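Local coordinates for alpha,alpha-trehalose-phosphate synthase (UDP-forming) (Burkholderia xenovorans, PDB 5V0T), which is a glycosyltransferase of family 20, an enzyme of the GT-B class whose two Rossmann-like domains face each other across a ligand-binding cleft, at residues A[17-22]-A[45-50]; A[73-78]-A[119-124]; A[125-130]-A[153-158]; A[133-138]-A[460-465]. All blocks are in the same frame, centred on the assembly; numbering follows the deposited sequence.

Interaction 1: residues A[17-22]-A[45-50]. With G6P (6-O-phosphono-alpha-D-glucopyranose), chain J.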
# COMPACT_ATOMS: atom_id res chain seq x y z
N ASN A 17 0.40 -2.65 -12.84
CA ASN A 17 -0.16 -1.51 -13.54
C ASN A 17 0.76 -0.30 -13.38
O ASN A 17 1.29 0.23 -14.36
CB ASN A 17 -1.56 -1.18 -13.02
CG ASN A 17 -2.23 -0.11 -13.86
OD1 ASN A 17 -2.46 -0.30 -15.05
ND2 ASN A 17 -2.51 1.04 -13.25
N ARG A 18 0.94 0.15 -12.14
CA ARG A 18 1.79 1.29 -11.85
C ARG A 18 3.26 0.87 -11.90
O ARG A 18 3.64 -0.13 -11.28
CB ARG A 18 1.45 1.87 -10.48
CG ARG A 18 2.32 3.10 -10.10
CD ARG A 18 2.03 4.27 -11.03
NE ARG A 18 0.75 4.91 -10.74
CZ ARG A 18 0.18 5.82 -11.52
NH1 ARG A 18 0.76 6.17 -12.67
NH2 ARG A 18 -0.98 6.38 -11.17
N VAL A 19 4.06 1.63 -12.63
CA VAL A 19 5.49 1.37 -12.76
C VAL A 19 6.23 2.56 -12.18
O VAL A 19 5.79 3.71 -12.33
CB VAL A 19 5.88 1.12 -14.24
CG1 VAL A 19 7.36 0.82 -14.36
CG2 VAL A 19 5.06 -0.05 -14.81
N ALA A 20 7.36 2.30 -11.50
CA ALA A 20 8.10 3.37 -10.84
C ALA A 20 8.51 4.44 -11.85
O ALA A 20 8.75 4.13 -13.02
CB ALA A 20 9.34 2.81 -10.15
N PRO A 21 8.60 5.70 -11.43
CA PRO A 21 8.84 6.79 -12.39
C PRO A 21 10.25 6.73 -12.97
O PRO A 21 11.23 6.59 -12.23
CB PRO A 21 8.62 8.06 -11.56
CG PRO A 21 8.95 7.64 -10.16
CD PRO A 21 8.53 6.20 -10.04
N ILE A 22 10.34 6.83 -14.29
CA ILE A 22 11.61 6.70 -14.99
C ILE A 22 11.87 7.91 -15.88
O ILE A 22 12.24 8.98 -15.39
CB ILE A 22 11.66 5.40 -15.81
N GLY A 45 16.22 -7.38 -13.84
CA GLY A 45 15.11 -8.03 -14.51
C GLY A 45 14.35 -7.04 -15.36
O GLY A 45 14.88 -6.03 -15.80
N MET A 46 13.09 -7.37 -15.62
CA MET A 46 12.21 -6.54 -16.43
C MET A 46 11.02 -6.10 -15.60
O MET A 46 10.49 -6.88 -14.80
CB MET A 46 11.71 -7.30 -17.67
CG MET A 46 10.63 -6.56 -18.45
SD MET A 46 10.19 -7.43 -19.98
CE MET A 46 11.63 -7.07 -20.98
N TRP A 47 10.63 -4.85 -15.78
CA TRP A 47 9.42 -4.30 -15.18
C TRP A 47 8.51 -3.86 -16.32
O TRP A 47 8.81 -2.90 -17.03
CB TRP A 47 9.74 -3.15 -14.22
CG TRP A 47 8.59 -2.79 -13.31
CD1 TRP A 47 7.29 -3.16 -13.43
CD2 TRP A 47 8.66 -1.98 -12.12
NE1 TRP A 47 6.54 -2.63 -12.40
CE2 TRP A 47 7.36 -1.90 -11.59
CE3 TRP A 47 9.70 -1.30 -11.48
CZ2 TRP A 47 7.07 -1.18 -10.43
CZ3 TRP A 47 9.41 -0.59 -10.33
CH2 TRP A 47 8.11 -0.53 -9.82
N PHE A 48 7.41 -4.59 -16.50
CA PHE A 48 6.43 -4.33 -17.55
C PHE A 48 5.16 -3.75 -16.93
O PHE A 48 4.66 -4.27 -15.92
CB PHE A 48 6.10 -5.63 -18.29
CG PHE A 48 4.94 -5.53 -19.24
CD1 PHE A 48 5.14 -5.15 -20.56
CD2 PHE A 48 3.64 -5.84 -18.82
CE1 PHE A 48 4.08 -5.08 -21.45
CE2 PHE A 48 2.57 -5.76 -19.70
CZ PHE A 48 2.79 -5.38 -21.02
N GLY A 49 4.62 -2.71 -17.55
CA GLY A 49 3.33 -2.20 -17.10
C GLY A 49 2.93 -0.92 -17.80
O GLY A 49 3.43 -0.59 -18.88
N TRP A 50 1.99 -0.22 -17.18
CA TRP A 50 1.47 1.03 -17.72
C TRP A 50 2.49 2.16 -17.56
O TRP A 50 3.13 2.29 -16.52
CB TRP A 50 0.16 1.37 -17.00
CG TRP A 50 -0.53 2.64 -17.39
CD1 TRP A 50 -0.70 3.15 -18.65
CD2 TRP A 50 -1.17 3.55 -16.49
NE1 TRP A 50 -1.41 4.34 -18.58
CE2 TRP A 50 -1.71 4.60 -17.27
CE3 TRP A 50 -1.33 3.58 -15.10
CZ2 TRP A 50 -2.41 5.67 -16.70
CZ3 TRP A 50 -2.04 4.65 -14.53
CH2 TRP A 50 -2.55 5.69 -15.34
C1 G6P J . -1.63 1.14 -3.72
C2 G6P J . -1.89 -0.00 -4.70
C3 G6P J . -0.93 0.08 -5.89
C4 G6P J . -1.05 1.46 -6.53
C5 G6P J . -0.79 2.54 -5.47
C6 G6P J . -0.85 3.93 -6.10
O1 G6P J . -0.30 0.97 -3.24
O2 G6P J . -1.77 -1.26 -4.01
O3 G6P J . -1.33 -0.93 -6.83
O4 G6P J . -0.06 1.60 -7.57
O5 G6P J . -1.74 2.40 -4.40
O6 G6P J . -2.11 4.11 -6.77
P G6P J . -2.13 4.48 -8.34
O1P G6P J . -1.66 5.91 -8.44
O2P G6P J . -3.55 4.25 -8.76
O3P G6P J . -1.15 3.52 -8.98
O HOH W 1 3.06 3.96 -14.23
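Val19 and Trp47 pass alongside, pointing opposite ways, and the valine lays one methyl over the indole. With CG1 anti to the backbone N (chi1 -179°), Val19 CG1 stands 3.8 Å from the centroid of the Trp47 five-membered ring, nearly on the ring normal, a CH-pi contact. Its sister Val19 CG2 leans instead on the backbone, 3.6 Å from Gly49 CA, where no side chain intervenes. Ala20 adds its backbone N over the same face, toward the rim, and its CB touches Trp47 CZ3 at 3.4 Å from beyond the edge atoms of the ring. Trp47 NE1 is hydrogen-bonded to Ser16 OG.

Trp50 meets the chain differently. Its backbone N donates to Asn17 O (2.9 Å), on a lone pair in the carbonyl plane, while Trp50 O is bridged through a water to Val19 N. Side by side with its indole run Asn17, whose amide plane is tilted 21° from the ring and whose ND2 lies 3.4 Å from Trp50 CE3, and Arg18. The Asn17 OD1 atom is bonded to Tyr85. Arg18 bends at chi2 and chi3, and one face of its guanidinium is backed by Trp50 CZ3, 3.7 Å from NH1. At the guanidinium edge Arg18 NE donates to O3P and Arg18 NH2 to O1P of the bound G6P, each at 2.9 Å. Tyr86, Asp140 and Arg315 also hydrogen-bond the ligand. A loop leaving the first strand of a Rossmann-like domain and gripping a phosphate in the interdomain cleft is in keeping with the GT-B fold.

Interaction 2: residues A[73-78]-A[119-124]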
# COMPACT_ATOMS: atom_id res chain seq x y z
N ALA A 73 9.56 -1.82 -19.57
CA ALA A 73 8.78 -2.04 -20.78
C ALA A 73 7.39 -1.50 -20.48
O ALA A 73 6.60 -2.15 -19.78
CB ALA A 73 8.76 -3.53 -21.17
N THR A 74 7.09 -0.30 -20.97
CA THR A 74 5.87 0.38 -20.58
C THR A 74 5.08 0.81 -21.81
O THR A 74 5.63 0.97 -22.91
CB THR A 74 6.17 1.59 -19.69
OG1 THR A 74 7.03 2.49 -20.38
CG2 THR A 74 6.85 1.15 -18.39
N ILE A 75 3.78 1.00 -21.60
CA ILE A 75 2.86 1.30 -22.68
C ILE A 75 1.74 2.17 -22.14
O ILE A 75 1.31 2.03 -20.99
CB ILE A 75 2.34 0.00 -23.34
CG1 ILE A 75 1.64 0.30 -24.67
CG2 ILE A 75 1.43 -0.77 -22.37
CD1 ILE A 75 1.47 -0.93 -25.58
N ALA A 76 1.26 3.10 -22.98
CA ALA A 76 0.13 3.92 -22.62
C ALA A 76 -1.18 3.12 -22.69
O ALA A 76 -1.25 2.02 -23.25
CB ALA A 76 0.04 5.15 -23.54
N LEU A 77 -2.22 3.70 -22.12
CA LEU A 77 -3.57 3.16 -22.21
C LEU A 77 -4.41 4.08 -23.09
O LEU A 77 -4.27 5.31 -23.03
CB LEU A 77 -4.22 3.05 -20.82
CG LEU A 77 -3.71 1.93 -19.91
CD1 LEU A 77 -4.29 2.06 -18.51
CD2 LEU A 77 -4.07 0.58 -20.52
N MET A 78 -5.25 3.49 -23.94
CA MET A 78 -6.27 4.29 -24.61
C MET A 78 -7.24 4.83 -23.56
O MET A 78 -7.46 4.22 -22.52
CB MET A 78 -7.03 3.45 -25.64
CG MET A 78 -6.18 2.88 -26.77
SD MET A 78 -5.36 4.17 -27.71
CE MET A 78 -6.76 5.06 -28.40
N ASN A 119 -6.63 -6.62 -19.72
CA ASN A 119 -5.71 -7.66 -19.26
C ASN A 119 -5.21 -8.52 -20.41
O ASN A 119 -4.02 -8.84 -20.50
CB ASN A 119 -6.38 -8.53 -18.20
CG ASN A 119 -6.06 -8.07 -16.80
OD1 ASN A 119 -5.14 -8.60 -16.17
ND2 ASN A 119 -6.81 -7.09 -16.30
N ALA A 120 -6.11 -8.91 -21.31
CA ALA A 120 -5.69 -9.74 -22.43
C ALA A 120 -4.79 -8.95 -23.39
O ALA A 120 -3.81 -9.49 -23.92
CB ALA A 120 -6.92 -10.29 -23.16
N TRP A 121 -5.11 -7.68 -23.62
CA TRP A 121 -4.30 -6.84 -24.51
C TRP A 121 -2.90 -6.62 -23.94
O TRP A 121 -1.89 -6.69 -24.67
CB TRP A 121 -5.00 -5.50 -24.74
CG TRP A 121 -4.20 -4.51 -25.53
CD1 TRP A 121 -3.98 -4.52 -26.87
CD2 TRP A 121 -3.52 -3.36 -25.02
NE1 TRP A 121 -3.20 -3.44 -27.24
CE2 TRP A 121 -2.90 -2.72 -26.12
CE3 TRP A 121 -3.36 -2.81 -23.74
CZ2 TRP A 121 -2.14 -1.55 -25.97
CZ3 TRP A 121 -2.61 -1.65 -23.59
CH2 TRP A 121 -2.01 -1.03 -24.71
N LEU A 122 -2.81 -6.36 -22.63
CA LEU A 122 -1.52 -6.20 -21.98
C LEU A 122 -0.72 -7.49 -22.02
O LEU A 122 0.49 -7.47 -22.27
CB LEU A 122 -1.72 -5.74 -20.53
CG LEU A 122 -2.07 -4.28 -20.24
CD1 LEU A 122 -2.38 -4.09 -18.76
CD2 LEU A 122 -0.94 -3.34 -20.66
N ALA A 123 -1.38 -8.63 -21.77
CA ALA A 123 -0.67 -9.89 -21.89
C ALA A 123 -0.12 -10.09 -23.30
O ALA A 123 1.02 -10.55 -23.47
CB ALA A 123 -1.59 -11.04 -21.49
N GLN A 124 -0.89 -9.70 -24.33
CA GLN A 124 -0.41 -9.80 -25.71
C GLN A 124 0.82 -8.94 -25.95
O GLN A 124 1.70 -9.30 -26.74
CB GLN A 124 -1.51 -9.40 -26.70
CG GLN A 124 -2.49 -10.50 -27.08
CD GLN A 124 -1.81 -11.83 -27.38
OE1 GLN A 124 -0.80 -11.90 -28.08
NE2 GLN A 124 -2.38 -12.90 -26.85
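Ile75 and Trp121 reach toward each other tip to tip, and this apolar meeting carries the contact between strand 73-78 and helix 119-124. In the isoleucine CG1 is anti to the backbone N (chi1 -167°), and the extended chi2 (163°) then puts Ile75 CD1 3.6 Å from Trp121 CH2, and nearly as close to CZ2. Only the outer, benzenoid end of the indole is engaged. The other branch of the same side chain serves a second partner: Ile75 CG2, lodged between the backbone N and the carbonyl carbon, meets Leu122 CD2 at 3.9 Å. Leu77, two residues along the strand and on the other flank of the tryptophan tip, adds a looser touch, its CD2 4.1 Å from Trp121 CZ3.

Such helix-on-sheet packing is the ordinary architecture of a Rossmann-like domain, here the N-terminal half of a GT-B enzyme. Strand 70-78 belongs to the sheet, and helix 109-126 lies against it with the segment axes 10.9 Å apart. The N-to-C directions differ by 145°, so helix and strand run roughly antiparallel. Phe146 and Tyr85 also touch Leu122, while Pro60 touches Ile75.

Polar chemistry is scant. No hydrogen bond joins the two segments; the strand is bonded instead to its neighbours at Trp47, Gly49 and Ser51. The exception to a purely hydrocarbon interface is Ala76 O, which faces the edge of the indole near its plane, 3.5 Å from Trp121 CH2. That carbonyl oxygen is buried by the contact and has no hydrogen-bonding partner in the model, its nearest neighbour across the interface being the ring carbon.

Interaction 3: residues A[125-130]-A[153-158]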
# COMPACT_ATOMS: atom_id res chain seq x y z
N GLN A 125 0.88 -7.77 -25.31
CA GLN A 125 2.06 -6.93 -25.45
C GLN A 125 3.28 -7.57 -24.79
O GLN A 125 4.40 -7.40 -25.27
CB GLN A 125 1.78 -5.55 -24.85
CG GLN A 125 0.63 -4.80 -25.49
CD GLN A 125 0.78 -4.66 -26.98
OE1 GLN A 125 -0.14 -4.97 -27.73
NE2 GLN A 125 1.93 -4.18 -27.43
N LEU A 126 3.07 -8.30 -23.70
CA LEU A 126 4.19 -8.92 -22.99
C LEU A 126 4.74 -10.13 -23.73
O LEU A 126 5.97 -10.33 -23.76
CB LEU A 126 3.75 -9.29 -21.57
CG LEU A 126 4.79 -10.02 -20.71
CD1 LEU A 126 6.00 -9.11 -20.48
CD2 LEU A 126 4.19 -10.53 -19.37
N VAL A 127 3.87 -10.93 -24.36
CA VAL A 127 4.31 -12.22 -24.93
C VAL A 127 5.56 -12.09 -25.79
O VAL A 127 6.50 -12.88 -25.59
CB VAL A 127 3.14 -12.90 -25.66
CG1 VAL A 127 3.66 -14.04 -26.56
CG2 VAL A 127 2.12 -13.42 -24.64
N PRO A 128 5.65 -11.16 -26.75
CA PRO A 128 6.85 -11.12 -27.61
C PRO A 128 8.14 -10.85 -26.86
O PRO A 128 9.21 -11.12 -27.39
CB PRO A 128 6.55 -9.99 -28.60
CG PRO A 128 5.08 -9.82 -28.56
CD PRO A 128 4.67 -10.14 -27.16
N LEU A 129 8.07 -10.33 -25.64
CA LEU A 129 9.28 -10.02 -24.89
C LEU A 129 9.76 -11.18 -24.02
O LEU A 129 10.85 -11.10 -23.46
CB LEU A 129 9.04 -8.80 -24.01
CG LEU A 129 8.56 -7.56 -24.76
CD1 LEU A 129 8.01 -6.54 -23.78
CD2 LEU A 129 9.74 -6.98 -25.55
N LEU A 130 8.97 -12.24 -23.92
CA LEU A 130 9.26 -13.32 -22.99
C LEU A 130 10.32 -14.26 -23.55
O LEU A 130 10.53 -14.37 -24.76
CB LEU A 130 7.99 -14.11 -22.68
CG LEU A 130 6.93 -13.32 -21.91
CD1 LEU A 130 5.71 -14.21 -21.65
CD2 LEU A 130 7.51 -12.80 -20.61
N ALA A 153 -2.67 -17.46 -24.29
CA ALA A 153 -1.76 -17.04 -25.34
C ALA A 153 -0.57 -17.99 -25.53
O ALA A 153 0.36 -17.66 -26.28
CB ALA A 153 -1.24 -15.63 -25.07
N GLY A 154 -0.59 -19.16 -24.90
CA GLY A 154 0.46 -20.14 -25.11
C GLY A 154 1.61 -20.07 -24.13
O GLY A 154 2.55 -20.86 -24.25
N VAL A 155 1.56 -19.16 -23.16
CA VAL A 155 2.69 -18.97 -22.25
C VAL A 155 2.77 -20.15 -21.29
O VAL A 155 1.78 -20.53 -20.66
CB VAL A 155 2.54 -17.64 -21.50
CG1 VAL A 155 3.60 -17.50 -20.38
CG2 VAL A 155 2.63 -16.49 -22.49
N LYS A 156 3.97 -20.71 -21.15
CA LYS A 156 4.22 -21.85 -20.28
C LYS A 156 5.09 -21.51 -19.08
O LYS A 156 5.29 -22.39 -18.23
CB LYS A 156 4.89 -22.98 -21.07
CG LYS A 156 4.12 -23.50 -22.28
CD LYS A 156 2.76 -24.02 -21.88
CE LYS A 156 2.00 -24.56 -23.09
NZ LYS A 156 0.57 -24.85 -22.75
N ASN A 157 5.62 -20.29 -18.99
CA ASN A 157 6.48 -19.90 -17.88
C ASN A 157 5.75 -20.03 -16.55
O ASN A 157 4.52 -20.00 -16.48
CB ASN A 157 6.95 -18.46 -18.04
CG ASN A 157 7.58 -18.18 -19.39
OD1 ASN A 157 6.89 -18.13 -20.40
ND2 ASN A 157 8.90 -17.96 -19.40
N ARG A 158 6.52 -20.15 -15.47
CA ARG A 158 5.95 -20.01 -14.13
C ARG A 158 5.36 -18.61 -13.97
O ARG A 158 5.94 -17.63 -14.42
CB ARG A 158 7.02 -20.25 -13.06
CG ARG A 158 7.60 -21.66 -12.99
CD ARG A 158 6.52 -22.69 -12.69
NE ARG A 158 6.77 -23.44 -11.45
CZ ARG A 158 7.46 -24.58 -11.39
NH1 ARG A 158 7.97 -25.11 -12.48
NH2 ARG A 158 7.63 -25.19 -10.22
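The carboxamide of Asn157 is the flat group that meets Leu130 here, and the meeting is a loose one: Leu130 CD1 stands off the amide plane, 4.3 Å from Asn157 OD1. The setting is the N-terminal Rossmann-like domain, where the tail of helix 109-126 meets the loop that links helix 146-152 to strand 159-162. At the other end of the amide, ND2 is committed to two carbonyl oxygens, those of Arg131 and Asp134, and this double grip would fix the rotation of the group. No aromatic ring takes part, and everything else that touches is aliphatic.

Helix 146-152 closes with a Schellman motif: Gly154 is its C-prime residue, at positive phi, with Gly154 N bonded to Arg151 O and Val155 N to Leu150 O. The turn brings Ala153 and Val155 round to face the other segment, which itself tightens into a 3-10 turn at 127-129, with Leu130 N bonded to Val127 O.

Val155 is the pivot of the packing. Val155 CG2, anti to the carbonyl carbon, meets Val127 CG2 at 3.8 Å, the two valines lying flank against flank with their directions reversed. Leu130 arrives at about a right angle instead, and its CD1 spans both methyls of Val155, 3.9 Å from CG2 and 4.1 Å from CG1. With chi2 at 180° the leucine is extended, which sends CD1 out to that fork. Ile136 of strand 135-139 also touches Leu130, Val155 and Asn157. Val127 CG2 also reaches the methyl of Ala153, CB lying 4.0 Å away.

Interaction 4: residues A[133-138]-A[460-465]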
# COMPACT_ATOMS: atom_id res chain seq x y z
N ASP A 133 12.75 -19.36 -20.15
CA ASP A 133 13.03 -19.54 -18.74
C ASP A 133 12.71 -18.31 -17.89
O ASP A 133 13.05 -18.29 -16.71
CB ASP A 133 14.49 -19.94 -18.53
CG ASP A 133 15.44 -19.12 -19.35
OD1 ASP A 133 14.98 -18.16 -20.02
OD2 ASP A 133 16.65 -19.43 -19.35
N ASP A 134 12.06 -17.30 -18.46
CA ASP A 134 11.60 -16.18 -17.64
C ASP A 134 10.66 -16.68 -16.55
O ASP A 134 9.91 -17.64 -16.73
CB ASP A 134 10.85 -15.14 -18.49
CG ASP A 134 11.76 -14.30 -19.37
OD1 ASP A 134 12.99 -14.22 -19.13
OD2 ASP A 134 11.21 -13.71 -20.33
N VAL A 135 10.70 -16.00 -15.40
CA VAL A 135 9.75 -16.21 -14.31
C VAL A 135 8.92 -14.95 -14.17
O VAL A 135 9.47 -13.85 -14.02
CB VAL A 135 10.46 -16.54 -12.99
CG1 VAL A 135 9.44 -16.70 -11.88
CG2 VAL A 135 11.28 -17.81 -13.12
N ILE A 136 7.60 -15.09 -14.25
CA ILE A 136 6.68 -13.96 -14.34
C ILE A 136 6.00 -13.76 -13.00
O ILE A 136 5.37 -14.68 -12.46
CB ILE A 136 5.63 -14.18 -15.45
CG1 ILE A 136 6.32 -14.39 -16.80
CG2 ILE A 136 4.66 -13.00 -15.50
CD1 ILE A 136 5.37 -14.84 -17.90
N TRP A 137 6.09 -12.54 -12.46
CA TRP A 137 5.51 -12.20 -11.17
C TRP A 137 4.59 -10.99 -11.36
O TRP A 137 5.06 -9.87 -11.56
CB TRP A 137 6.60 -11.91 -10.13
CG TRP A 137 6.06 -11.75 -8.72
CD1 TRP A 137 4.76 -11.87 -8.30
CD2 TRP A 137 6.83 -11.46 -7.54
NE1 TRP A 137 4.67 -11.65 -6.95
CE2 TRP A 137 5.92 -11.40 -6.46
CE3 TRP A 137 8.19 -11.24 -7.30
CZ2 TRP A 137 6.34 -11.14 -5.16
CZ3 TRP A 137 8.60 -10.97 -6.00
CH2 TRP A 137 7.68 -10.93 -4.95
N VAL A 138 3.28 -11.24 -11.30
CA VAL A 138 2.25 -10.23 -11.50
C VAL A 138 1.86 -9.63 -10.15
O VAL A 138 1.68 -10.38 -9.17
CB VAL A 138 1.03 -10.85 -12.20
CG1 VAL A 138 -0.02 -9.82 -12.46
CG2 VAL A 138 1.48 -11.52 -13.49
N ASN A 460 11.72 -15.19 -0.64
CA ASN A 460 10.76 -16.20 -0.18
C ASN A 460 9.73 -16.50 -1.25
O ASN A 460 9.41 -17.66 -1.51
CB ASN A 460 10.06 -15.74 1.10
CG ASN A 460 10.94 -15.81 2.31
OD1 ASN A 460 11.94 -16.52 2.32
ND2 ASN A 460 10.56 -15.09 3.35
N PHE A 461 9.17 -15.46 -1.87
CA PHE A 461 8.15 -15.67 -2.90
C PHE A 461 8.75 -16.39 -4.10
O PHE A 461 8.16 -17.35 -4.61
CB PHE A 461 7.53 -14.34 -3.32
CG PHE A 461 6.36 -14.49 -4.25
CD1 PHE A 461 6.55 -14.55 -5.62
CD2 PHE A 461 5.07 -14.61 -3.74
CE1 PHE A 461 5.47 -14.70 -6.49
CE2 PHE A 461 3.98 -14.76 -4.59
CZ PHE A 461 4.18 -14.81 -5.97
N MET A 462 9.93 -15.94 -4.54
CA MET A 462 10.57 -16.54 -5.71
C MET A 462 10.97 -17.99 -5.44
O MET A 462 10.89 -18.83 -6.34
CB MET A 462 11.79 -15.70 -6.12
CG MET A 462 11.41 -14.32 -6.66
SD MET A 462 10.35 -14.44 -8.13
CE MET A 462 11.56 -14.98 -9.31
N ARG A 463 11.42 -18.28 -4.22
CA ARG A 463 11.75 -19.66 -3.87
C ARG A 463 10.53 -20.56 -3.99
O ARG A 463 10.62 -21.68 -4.51
CB ARG A 463 12.32 -19.73 -2.45
CG ARG A 463 12.54 -21.16 -1.95
CD ARG A 463 12.99 -21.20 -0.49
NE ARG A 463 14.04 -20.22 -0.21
CZ ARG A 463 13.88 -19.14 0.54
NH1 ARG A 463 12.70 -18.90 1.11
NH2 ARG A 463 14.89 -18.29 0.73
N ASP A 464 9.38 -20.09 -3.51
CA ASP A 464 8.17 -20.90 -3.59
C ASP A 464 7.65 -20.99 -5.02
O ASP A 464 7.11 -22.03 -5.41
CB ASP A 464 7.09 -20.31 -2.68
CG ASP A 464 7.37 -20.58 -1.21
OD1 ASP A 464 8.16 -21.50 -0.93
OD2 ASP A 464 6.78 -19.91 -0.33
N LEU A 465 7.81 -19.92 -5.81
CA LEU A 465 7.31 -19.92 -7.18
C LEU A 465 8.09 -20.89 -8.06
O LEU A 465 7.52 -21.59 -8.89
CB LEU A 465 7.36 -18.50 -7.75
CG LEU A 465 6.95 -18.27 -9.21
CD1 LEU A 465 5.60 -18.92 -9.52
CD2 LEU A 465 6.88 -16.77 -9.50
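Trp137 overlaps Phe461 in an offset stack: the centroids of its five-membered ring and of the phenyl ring are 3.9 Å apart, and the planes are within 7° of parallel. Phe461 CD1 lies over the middle of the indole, 3.3 Å from Trp137 CE2. Relative to the phenyl plane, Trp137 NE1 sits above the face, offset toward the rim, 3.2 Å from Phe461 CE1. Both rings leave their backbones with CG anti to N (chi1 -172° for Trp137), one out of the strand and one out of the helix. Further aromatics surround the pair: Trp457 and His139 meet the tryptophan with their planes inclined to it, and Tyr237 meets Phe461 edge-to-face.

Met462 works at the side of this pair. Its chain is bent at chi2 and chi3, and Met462 SD comes to 3.9 Å from Trp137 CE3, approaching the ring obliquely in a Met-aromatic contact. The terminal methyl goes on to Val135, where Met462 CE lies 3.7 Å from Val135 CG1. The same CG1 of Val135 is pressed from the helix by Leu465 CD2 at 3.5 Å, tighter than usual for two carbons. Val135 lies alongside both Met462 and Leu465, pointing the other way from each, and Leu465 CD2 also rests near Ile136 O.

No hydrogen bond crosses between the segments, and the axes of strand and helix pass 10.4 Å apart at an angle of 126°. A helix close to the C-terminus, more than 300 residues on in sequence, thus covers a strand of the N-terminal Rossmann-like sheet, the return of the chain end to the first domain that is characteristic of GT-B glycosyltransferases.

In the fold
All four contacts belong to the N-terminal Rossmann-like sheet and its cover, yet their chemistry follows their place. Interaction 1, at the cleft, mixes aromatic packing with water and phosphate bonds. Interactions 2 and 4 are buried helix-on-strand contacts without cross hydrogen bonds, one through an indole tip, the other through stacked rings. Interaction 3 is only partly buried and purely aliphatic but for one amide. Interactions 2 and 3 share helix 109-126, and strands 45-48 and 70-78, bonded to each other, link interactions 1 and 2. Interactions 3 and 4 are also joined where the backbone of Arg158 bonds that of Ile136 in strand 135-139.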